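Local coordinates for pilus tip adhesin Cpa (Streptococcus pyogenes, PDB 4C0Z), which sits at the tip of the streptococcal pilus and mediates adhesion by binding covalently, through reactive thioester bonds, to targets on the host cell surface, at residues K119-P123 / L124-L128. Residues are numbered along the deposited sequence; the frame is centred on the assembly and turned at random.
Sequences KGIDP and LNAIL
A chi1 of -50° keeps CG1 of Ile-121 beside the backbone N and leaves the CG2 branch anti to it, directed at the helix, while Asn-125 holds its amide beside its own backbone N, alongside the Asp-122 side chain. The CG2 methyl of Ile-121 thus comes to 3.5 Å from Asn-125 CB, and a 4.0 Å approach to Ala-126 CB extends this apolar contact. Beta-branching suits Ile-121, because while CG2 covers the first turn of the helix the side chain also packs on Leu-166, Met-167 and Ala-170 of helix 161-174. The small methyl of Ala-126 is consistent with the close approach of the loop here.

This is the N-terminal end of helix 123-138 in the N-terminal thioester domain of Cpa, with Asp-122 at the N-cap position and Pro-123 opening the first turn. Proline fits there, since its ring fixes phi near the helical value and it has no N-H to donate at a position where no earlier turn could accept one. Aspartate is a usual N-cap residue, although here its side chain makes no capping bond. The Asp-122 carbonyl starts the helical ladder, receiving Ala-126 N at 2.9 Å nearly in line with its C=O (166°). One residue on, Ile-127 N donates to Pro-123 O, also at 2.9 Å, while its CG1 packs 3.5 Å from that same oxygen.

The carboxylate of Asp-122 and the amide of Asn-125 run side by side in the same direction, their planes 21° apart, yet OD2 and ND2 remain 3.9 Å from each other. Asn-125 spends its polar atoms elsewhere: OD1 bonds to Tyr-38 OH and ND2 to Gln-163 OE1, an amide well matched to a buried site needing both donor and acceptor. Gln-163 OE1 also accepts the backbone N-H of Asp-122, and its NE2 donates to Gly-120 O, pinning the loop to helix 161-174.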
ATOM      1  N   LYS I 119      13.435  -0.822 -22.813  1.00 84.22           N
ATOM      2  CA  LYS I 119      14.534  -1.578 -23.429  1.00 86.43           C
ATOM      3  C   LYS I 119      15.665  -1.889 -22.438  1.00 86.32           C
ATOM      4  O   LYS I 119      16.123  -1.000 -21.712  1.00 84.38           O
ATOM      5  CB  LYS I 119      15.073  -0.855 -24.678  1.00 94.61           C
ATOM      6  CG  LYS I 119      16.042  -1.685 -25.522  1.00113.02           C
ATOM      7  CD  LYS I 119      17.092  -0.808 -26.189  1.00124.74           C
ATOM      8  CE  LYS I 119      18.342  -1.570 -26.548  1.00138.47           C
ATOM      9  NZ  LYS I 119      19.290  -0.726 -27.323  1.00154.32           N
ATOM     10  N   GLY I 120      16.059  -3.160 -22.402  1.00 81.41           N
ATOM     11  CA  GLY I 120      17.124  -3.654 -21.535  1.00 80.01           C
ATOM     12  C   GLY I 120      16.691  -4.029 -20.129  1.00 78.03           C
ATOM     13  O   GLY I 120      17.480  -4.613 -19.382  1.00 77.31           O
ATOM     14  N   ILE I 121      15.445  -3.701 -19.751  1.00 69.96           N
ATOM     15  CA  ILE I 121      14.906  -4.012 -18.419  1.00 64.31           C
ATOM     16  C   ILE I 121      14.250  -5.402 -18.425  1.00 67.87           C
ATOM     17  O   ILE I 121      13.373  -5.664 -19.252  1.00 68.43           O
ATOM     18  CB  ILE I 121      13.945  -2.899 -17.895  1.00 64.25           C
ATOM     19  CG1 ILE I 121      14.581  -1.495 -18.029  1.00 66.51           C
ATOM     20  CG2 ILE I 121      13.519  -3.172 -16.437  1.00 59.25           C
ATOM     21  CD1 ILE I 121      13.635  -0.320 -17.744  1.00 68.36           C
ATOM     22  N   ASP I 122      14.668  -6.279 -17.487  1.00 64.32           N
ATOM     23  CA  ASP I 122      14.129  -7.639 -17.300  1.00 62.47           C
ATOM     24  C   ASP I 122      12.613  -7.578 -17.055  1.00 61.34           C
ATOM     25  O   ASP I 122      12.171  -6.623 -16.416  1.00 60.12           O
ATOM     26  CB  ASP I 122      14.861  -8.366 -16.158  1.00 62.88           C
ATOM     27  CG  ASP I 122      16.361  -8.536 -16.385  1.00 78.50           C
ATOM     28  OD1 ASP I 122      16.792  -8.537 -17.562  1.00 81.75           O
ATOM     29  OD2 ASP I 122      17.100  -8.689 -15.387  1.00 86.97           O
ATOM     30  N   PRO I 123      11.806  -8.527 -17.609  1.00 56.20           N
ATOM     31  CA  PRO I 123      10.328  -8.429 -17.500  1.00 53.67           C
ATOM     32  C   PRO I 123       9.732  -8.032 -16.142  1.00 54.49           C
ATOM     33  O   PRO I 123       8.931  -7.093 -16.093  1.00 52.62           O
ATOM     34  CB  PRO I 123       9.855  -9.811 -17.927  1.00 55.23           C
ATOM     35  CG  PRO I 123      10.890 -10.289 -18.849  1.00 61.99           C
ATOM     36  CD  PRO I 123      12.197  -9.702 -18.414  1.00 58.58           C
ATOM     37  N   LEU I 124      10.126  -8.710 -15.043  1.00 50.52           N
ATOM     38  CA  LEU I 124       9.597  -8.428 -13.702  1.00 46.33           C
ATOM     39  C   LEU I 124       9.998  -7.052 -13.198  1.00 50.89           C
ATOM     40  O   LEU I 124       9.199  -6.394 -12.532  1.00 50.38           O
ATOM     41  CB  LEU I 124       9.952  -9.537 -12.704  1.00 44.31           C
ATOM     42  CG  LEU I 124       9.303 -10.900 -12.970  1.00 47.24           C
ATOM     43  CD1 LEU I 124      10.029 -12.004 -12.209  1.00 47.11           C
ATOM     44  CD2 LEU I 124       7.794 -10.881 -12.661  1.00 46.58           C
ATOM     45  N   ASN I 125      11.202  -6.584 -13.578  1.00 49.10           N
ATOM     46  CA  ASN I 125      11.685  -5.241 -13.246  1.00 48.98           C
ATOM     47  C   ASN I 125      10.909  -4.187 -14.049  1.00 50.61           C
ATOM     48  O   ASN I 125      10.648  -3.104 -13.535  1.00 49.15           O
ATOM     49  CB  ASN I 125      13.191  -5.126 -13.522  1.00 50.75           C
ATOM     50  CG  ASN I 125      14.075  -5.860 -12.550  1.00 58.40           C
ATOM     51  OD1 ASN I 125      13.714  -6.095 -11.403  1.00 50.27           O
ATOM     52  ND2 ASN I 125      15.285  -6.197 -12.974  1.00 49.20           N
ATOM     53  N   ALA I 126      10.532  -4.522 -15.295  1.00 48.03           N
ATOM     54  CA  ALA I 126       9.776  -3.634 -16.185  1.00 49.16           C
ATOM     55  C   ALA I 126       8.344  -3.464 -15.666  1.00 48.79           C
ATOM     56  O   ALA I 126       7.836  -2.340 -15.647  1.00 45.00           O
ATOM     57  CB  ALA I 126       9.797  -4.159 -17.620  1.00 52.18           C
ATOM     58  N   ILE I 127       7.728  -4.569 -15.177  1.00 46.36           N
ATOM     59  CA  ILE I 127       6.392  -4.549 -14.556  1.00 45.08           C
ATOM     60  C   ILE I 127       6.452  -3.654 -13.296  1.00 48.10           C
ATOM     61  O   ILE I 127       5.584  -2.810 -13.094  1.00 47.80           O
ATOM     62  CB  ILE I 127       5.889  -5.977 -14.207  1.00 46.06           C
ATOM     63  CG1 ILE I 127       5.544  -6.755 -15.467  1.00 48.07           C
ATOM     64  CG2 ILE I 127       4.672  -5.914 -13.273  1.00 43.88           C
ATOM     65  CD1 ILE I 127       5.558  -8.286 -15.322  1.00 51.83           C
ATOM     66  N   LEU I 128       7.495  -3.831 -12.480  1.00 44.70           N
ATOM     67  CA  LEU I 128       7.714  -3.054 -11.261  1.00 44.20           C
ATOM     68  C   LEU I 128       7.807  -1.531 -11.560  1.00 46.17           C
ATOM     69  O   LEU I 128       7.195  -0.747 -10.854  1.00 44.39           O
ATOM     70  CB  LEU I 128       8.972  -3.571 -10.544  1.00 45.13           C
ATOM     71  CG  LEU I 128       9.136  -3.148  -9.113  1.00 50.64           C
ATOM     72  CD1 LEU I 128       9.614  -4.300  -8.270  1.00 51.08           C
ATOM     73  CD2 LEU I 128      10.121  -2.012  -9.007  1.00 54.91           C
TER